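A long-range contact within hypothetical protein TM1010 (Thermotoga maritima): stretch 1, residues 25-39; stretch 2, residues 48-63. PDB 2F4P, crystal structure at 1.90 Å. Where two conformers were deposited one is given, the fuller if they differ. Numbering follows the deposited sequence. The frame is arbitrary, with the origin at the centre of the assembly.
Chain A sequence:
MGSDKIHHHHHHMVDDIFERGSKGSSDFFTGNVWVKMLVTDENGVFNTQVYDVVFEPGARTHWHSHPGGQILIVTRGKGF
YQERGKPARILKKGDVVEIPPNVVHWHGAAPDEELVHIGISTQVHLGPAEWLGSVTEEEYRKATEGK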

# COMPACT_ATOMS: atom_id res chain seq x y z
N SER A 25 19.66 -6.35 -5.16
CA SER A 25 21.09 -6.21 -5.38
C SER A 25 21.82 -6.15 -4.05
O SER A 25 21.33 -5.56 -3.09
CB SER A 25 21.41 -4.92 -6.17
OG SER A 25 22.81 -4.69 -6.15
N SER A 26 22.99 -6.78 -4.01
CA SER A 26 23.87 -6.70 -2.85
C SER A 26 24.35 -5.28 -2.56
O SER A 26 24.89 -5.04 -1.49
CB SER A 26 25.08 -7.62 -3.03
OG SER A 26 25.77 -7.28 -4.21
N ASP A 27 24.17 -4.36 -3.52
CA ASP A 27 24.41 -2.93 -3.30
C ASP A 27 23.53 -2.37 -2.19
O ASP A 27 23.91 -1.43 -1.52
CB ASP A 27 24.09 -2.10 -4.56
CG ASP A 27 25.13 -2.24 -5.67
OD1 ASP A 27 26.11 -3.02 -5.56
OD2 ASP A 27 24.93 -1.54 -6.69
N PHE A 28 22.32 -2.92 -2.05
CA PHE A 28 21.33 -2.35 -1.14
C PHE A 28 20.82 -3.30 -0.06
O PHE A 28 20.17 -2.84 0.88
CB PHE A 28 20.11 -1.89 -1.93
CG PHE A 28 20.45 -1.10 -3.15
CD1 PHE A 28 21.06 0.15 -3.03
CD2 PHE A 28 20.20 -1.61 -4.42
CE1 PHE A 28 21.39 0.89 -4.15
CE2 PHE A 28 20.54 -0.88 -5.54
CZ PHE A 28 21.13 0.38 -5.41
N PHE A 29 21.04 -4.60 -0.25
CA PHE A 29 20.49 -5.64 0.62
C PHE A 29 21.55 -6.62 1.07
O PHE A 29 22.49 -6.90 0.34
CB PHE A 29 19.41 -6.45 -0.11
CG PHE A 29 18.26 -5.62 -0.61
CD1 PHE A 29 17.23 -5.26 0.25
CD2 PHE A 29 18.19 -5.21 -1.94
CE1 PHE A 29 16.17 -4.50 -0.20
CE2 PHE A 29 17.12 -4.44 -2.40
CZ PHE A 29 16.11 -4.09 -1.52
N THR A 30 21.37 -7.16 2.27
CA THR A 30 22.12 -8.28 2.79
C THR A 30 21.22 -9.50 2.72
O THR A 30 20.07 -9.47 3.17
CB THR A 30 22.50 -8.04 4.27
OG1 THR A 30 23.32 -6.87 4.37
CG2 THR A 30 23.21 -9.23 4.88
N GLY A 31 21.73 -10.58 2.14
CA GLY A 31 20.93 -11.79 1.99
C GLY A 31 19.96 -11.77 0.81
O GLY A 31 20.08 -10.96 -0.11
N ASN A 32 19.01 -12.71 0.83
CA ASN A 32 18.14 -12.98 -0.31
C ASN A 32 16.83 -12.23 -0.16
O ASN A 32 16.08 -12.46 0.78
CB ASN A 32 17.89 -14.48 -0.44
CG ASN A 32 19.16 -15.23 -0.80
OD1 ASN A 32 19.98 -14.73 -1.58
ND2 ASN A 32 19.34 -16.41 -0.21
N VAL A 33 16.58 -11.33 -1.11
CA VAL A 33 15.41 -10.44 -1.08
C VAL A 33 14.86 -10.40 -2.50
O VAL A 33 15.64 -10.41 -3.44
CB VAL A 33 15.84 -9.02 -0.69
CG1 VAL A 33 14.65 -8.01 -0.73
CG2 VAL A 33 16.48 -9.02 0.69
N TRP A 34 13.54 -10.36 -2.64
CA TRP A 34 12.85 -10.28 -3.93
C TRP A 34 11.94 -9.04 -3.89
O TRP A 34 11.16 -8.91 -2.95
CB TRP A 34 12.00 -11.54 -4.15
CG TRP A 34 12.70 -12.82 -3.72
CD1 TRP A 34 12.50 -13.54 -2.57
CD2 TRP A 34 13.74 -13.48 -4.44
NE1 TRP A 34 13.36 -14.62 -2.54
CE2 TRP A 34 14.13 -14.60 -3.67
CE3 TRP A 34 14.38 -13.23 -5.65
CZ2 TRP A 34 15.13 -15.47 -4.09
CZ3 TRP A 34 15.37 -14.09 -6.07
CH2 TRP A 34 15.73 -15.21 -5.30
N VAL A 35 12.04 -8.18 -4.90
CA VAL A 35 11.26 -6.95 -5.00
C VAL A 35 10.37 -6.95 -6.26
O VAL A 35 10.86 -7.20 -7.36
CB VAL A 35 12.19 -5.72 -5.06
CG1 VAL A 35 11.35 -4.44 -5.08
CG2 VAL A 35 13.18 -5.72 -3.86
N LYS A 36 9.07 -6.71 -6.10
CA LYS A 36 8.18 -6.45 -7.23
C LYS A 36 7.67 -5.04 -7.09
O LYS A 36 7.04 -4.71 -6.09
CB LYS A 36 6.97 -7.39 -7.25
CG LYS A 36 7.13 -8.65 -8.05
N MSE A 37 7.94 -4.21 -8.09
CA MSE A 37 7.37 -2.87 -8.16
C MSE A 37 5.90 -2.99 -8.49
O MSE A 37 5.51 -3.73 -9.40
CB MSE A 37 8.07 -2.06 -9.23
CG MSE A 37 9.55 -1.86 -8.99
SE MSE A 37 9.96 -0.95 -7.34
CE MSE A 37 8.68 0.55 -7.56
N LEU A 38 5.07 -2.29 -7.75
CA LEU A 38 3.65 -2.29 -7.98
C LEU A 38 3.25 -1.01 -8.69
O LEU A 38 2.43 -1.04 -9.63
CB LEU A 38 2.91 -2.43 -6.66
CG LEU A 38 3.19 -3.74 -5.94
CD1 LEU A 38 2.36 -3.80 -4.67
CD2 LEU A 38 2.94 -4.95 -6.83
N VAL A 39 3.81 0.09 -8.22
CA VAL A 39 3.66 1.40 -8.85
C VAL A 39 5.03 2.02 -8.98
O VAL A 39 5.68 2.32 -7.98
CB VAL A 39 2.73 2.29 -8.03
CG1 VAL A 39 2.69 3.74 -8.60
CG2 VAL A 39 1.33 1.67 -8.02
N THR A 48 4.70 9.09 -5.82
CA THR A 48 4.70 7.98 -4.87
C THR A 48 5.10 6.71 -5.63
O THR A 48 4.66 6.49 -6.74
CB THR A 48 3.26 7.76 -4.34
OG1 THR A 48 2.73 8.99 -3.86
CG2 THR A 48 3.19 6.72 -3.25
N GLN A 49 5.96 5.88 -5.03
CA GLN A 49 6.20 4.56 -5.58
C GLN A 49 5.74 3.53 -4.58
O GLN A 49 5.71 3.80 -3.38
CB GLN A 49 7.66 4.40 -5.91
CG GLN A 49 8.05 5.17 -7.11
CD GLN A 49 9.50 4.99 -7.44
OE1 GLN A 49 10.35 4.96 -6.55
NE2 GLN A 49 9.80 4.87 -8.73
N VAL A 50 5.33 2.37 -5.09
CA VAL A 50 4.81 1.28 -4.25
C VAL A 50 5.47 -0.04 -4.72
O VAL A 50 5.62 -0.29 -5.93
CB VAL A 50 3.26 1.17 -4.32
CG1 VAL A 50 2.75 0.12 -3.35
CG2 VAL A 50 2.60 2.51 -4.04
N TYR A 51 5.87 -0.85 -3.76
CA TYR A 51 6.53 -2.11 -4.06
C TYR A 51 6.14 -3.15 -3.04
O TYR A 51 5.61 -2.83 -1.98
CB TYR A 51 8.05 -1.94 -4.13
CG TYR A 51 8.52 -0.86 -3.21
CD1 TYR A 51 8.49 0.48 -3.60
CD2 TYR A 51 8.94 -1.17 -1.93
CE1 TYR A 51 8.87 1.48 -2.73
CE2 TYR A 51 9.34 -0.18 -1.05
CZ TYR A 51 9.30 1.14 -1.45
OH TYR A 51 9.70 2.08 -0.56
N ASP A 52 6.37 -4.40 -3.41
CA ASP A 52 6.08 -5.55 -2.57
C ASP A 52 7.40 -6.28 -2.43
O ASP A 52 8.05 -6.54 -3.45
CB ASP A 52 5.06 -6.45 -3.26
CG ASP A 52 4.41 -7.44 -2.31
OD1 ASP A 52 4.20 -7.12 -1.13
OD2 ASP A 52 4.08 -8.54 -2.77
N VAL A 53 7.80 -6.57 -1.19
CA VAL A 53 9.14 -7.11 -0.88
C VAL A 53 9.04 -8.39 -0.05
O VAL A 53 8.28 -8.44 0.93
CB VAL A 53 10.00 -6.11 -0.07
CG1 VAL A 53 11.51 -6.52 -0.08
CG2 VAL A 53 9.81 -4.69 -0.56
N VAL A 54 9.81 -9.41 -0.42
CA VAL A 54 10.01 -10.59 0.44
C VAL A 54 11.46 -10.63 0.88
O VAL A 54 12.36 -10.62 0.02
CB VAL A 54 9.72 -11.92 -0.28
CG1 VAL A 54 9.85 -13.10 0.70
CG2 VAL A 54 8.34 -11.88 -0.93
N PHE A 55 11.68 -10.67 2.19
CA PHE A 55 13.00 -10.90 2.79
C PHE A 55 13.00 -12.33 3.31
O PHE A 55 12.17 -12.68 4.16
CB PHE A 55 13.24 -10.01 4.00
CG PHE A 55 13.32 -8.54 3.69
CD1 PHE A 55 12.18 -7.78 3.61
CD2 PHE A 55 14.54 -7.94 3.52
CE1 PHE A 55 12.26 -6.41 3.33
CE2 PHE A 55 14.63 -6.61 3.24
CZ PHE A 55 13.47 -5.83 3.16
N GLU A 56 13.92 -13.16 2.84
CA GLU A 56 14.10 -14.49 3.45
C GLU A 56 14.73 -14.33 4.83
O GLU A 56 15.30 -13.29 5.12
CB GLU A 56 14.99 -15.35 2.58
CG GLU A 56 14.38 -15.64 1.19
CD GLU A 56 13.02 -16.26 1.24
OE1 GLU A 56 12.73 -17.05 2.18
OE2 GLU A 56 12.23 -15.99 0.30
N PRO A 57 14.63 -15.36 5.69
CA PRO A 57 15.18 -15.20 7.03
C PRO A 57 16.62 -14.69 7.02
O PRO A 57 17.44 -15.14 6.24
CB PRO A 57 15.07 -16.61 7.62
CG PRO A 57 13.98 -17.25 6.92
CD PRO A 57 13.99 -16.67 5.51
N GLY A 58 16.88 -13.69 7.86
CA GLY A 58 18.21 -13.13 8.00
C GLY A 58 18.49 -11.98 7.02
O GLY A 58 19.49 -11.29 7.15
N ALA A 59 17.66 -11.82 6.00
CA ALA A 59 17.91 -10.81 4.98
C ALA A 59 17.34 -9.47 5.43
O ALA A 59 16.35 -9.40 6.17
CB ALA A 59 17.34 -11.22 3.64
N ARG A 60 18.00 -8.40 4.97
CA ARG A 60 17.62 -7.05 5.36
C ARG A 60 18.25 -6.00 4.49
O ARG A 60 19.27 -6.23 3.84
CB ARG A 60 18.02 -6.78 6.81
CG ARG A 60 19.51 -6.60 7.07
CD ARG A 60 20.12 -7.81 7.63
NE ARG A 60 21.54 -7.68 8.00
CZ ARG A 60 22.28 -8.70 8.44
NH1 ARG A 60 21.75 -9.91 8.56
NH2 ARG A 60 23.55 -8.52 8.75
N THR A 61 17.68 -4.81 4.54
CA THR A 61 18.23 -3.71 3.83
C THR A 61 19.53 -3.29 4.50
O THR A 61 19.78 -3.57 5.70
CB THR A 61 17.26 -2.47 3.84
OG1 THR A 61 17.18 -1.93 5.18
CG2 THR A 61 15.87 -2.85 3.40
N HIS A 62 20.36 -2.60 3.74
CA HIS A 62 21.40 -1.75 4.34
C HIS A 62 20.74 -0.61 5.12
O HIS A 62 19.53 -0.34 4.97
CB HIS A 62 22.29 -1.18 3.24
CG HIS A 62 23.11 -2.22 2.55
ND1 HIS A 62 24.04 -1.91 1.58
CD2 HIS A 62 23.16 -3.57 2.70
CE1 HIS A 62 24.62 -3.02 1.17
NE2 HIS A 62 24.10 -4.04 1.82
N TRP A 63 21.53 0.10 5.92
CA TRP A 63 21.07 1.39 6.45
C TRP A 63 20.80 2.36 5.30
O TRP A 63 21.60 2.46 4.35
CB TRP A 63 22.11 2.00 7.38
CG TRP A 63 22.39 1.26 8.64
CD1 TRP A 63 23.42 0.40 8.87
CD2 TRP A 63 21.64 1.32 9.88
NE1 TRP A 63 23.37 -0.06 10.15
CE2 TRP A 63 22.28 0.47 10.79
CE3 TRP A 63 20.47 1.98 10.27
CZ2 TRP A 63 21.82 0.29 12.10
CZ3 TRP A 63 20.02 1.81 11.59
CH2 TRP A 63 20.70 0.99 12.48
O HOH W 1 25.28 -6.32 1.02
O HOH W 2 24.31 0.62 0.79
O HOH W 3 22.31 -4.87 5.89

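The two stretches run antiparallel and pair through two short β ladders, with the register shifting by two residues between Thr30 and Val33; together they bury 1124 Å² of surface, summed over both sides.

Stretch 1 begins as a loop wrapped around His62. The backbone N of His62 donates to Phe28 O (2.9 Å) in a nearly linear bond, and one face of the imidazole lies against Phe28 O and Phe29 N. The ring nitrogens engage the loop through water: one water links His62 NE2 (2.7 Å) to the carbonyls of Ser26 and Phe29, and a second links His62 ND1 (2.7 Å) to that of Asp27. The direct approach of Asp27 O to His62 ND1, 3.1 Å, has too poor an angle for a hydrogen bond.

The first ladder follows. Phe29 sits across from Thr61, their side chains diverging, while Thr30 and Arg60 exchange two hydrogen bonds, Thr30 N to Arg60 O (2.8 Å) and Arg60 N to Thr30 O (2.9 Å). Thr30 CG2 covers one face of the Arg60 guanidinium, 3.7 Å from its CZ. At Gly31 the backbone angles by themselves call for glycine, and a β-carbon would also collide with Ala59 CB. Opposite, a type II turn from Glu56 to Ala59 takes up the register shift; Glu56 N closes onto Asn32 O at 3.1 Å.

From Val33 to Met37 the second ladder is regular. Trp34 pairs with Val54 and Lys36 with Asp52, each through two backbone hydrogen bonds of 2.8 to 2.9 Å between the N atom of one residue and the O atom of its partner. The alternation sorts the side chains by face. Val33, Val35 and Met37 share one face with Phe55, Val53 and Tyr51, where the contacts are largely apolar: Val33 CG1 meets Val53 CG1 at 3.5 Å, and Val33 CG2 lies 3.6 Å from Phe55 CD2. Farther along, the selenium of the selenomethionine at Met37 packs 3.9 Å from Tyr51 CB and approaches the tyrosine ring obliquely. On the other face, Trp34 CD1 rests 3.9 Å from Val54 CB, and the indole NE1 reaches Glu56 OE2 at the ring edge in a weak hydrogen bond of 3.3 Å.

The chain turns a corner at Leu38, where a β bulge shifts the register by one. Val50 O accepts from both Leu38 N (2.8 Å) and Val39 N (2.9 Å), so a single carbonyl serves two successive amides. Val50 N returns a bond to Val39 O at 2.9 Å, and the two valines pack CB to CB at 3.9 Å, closing the contact.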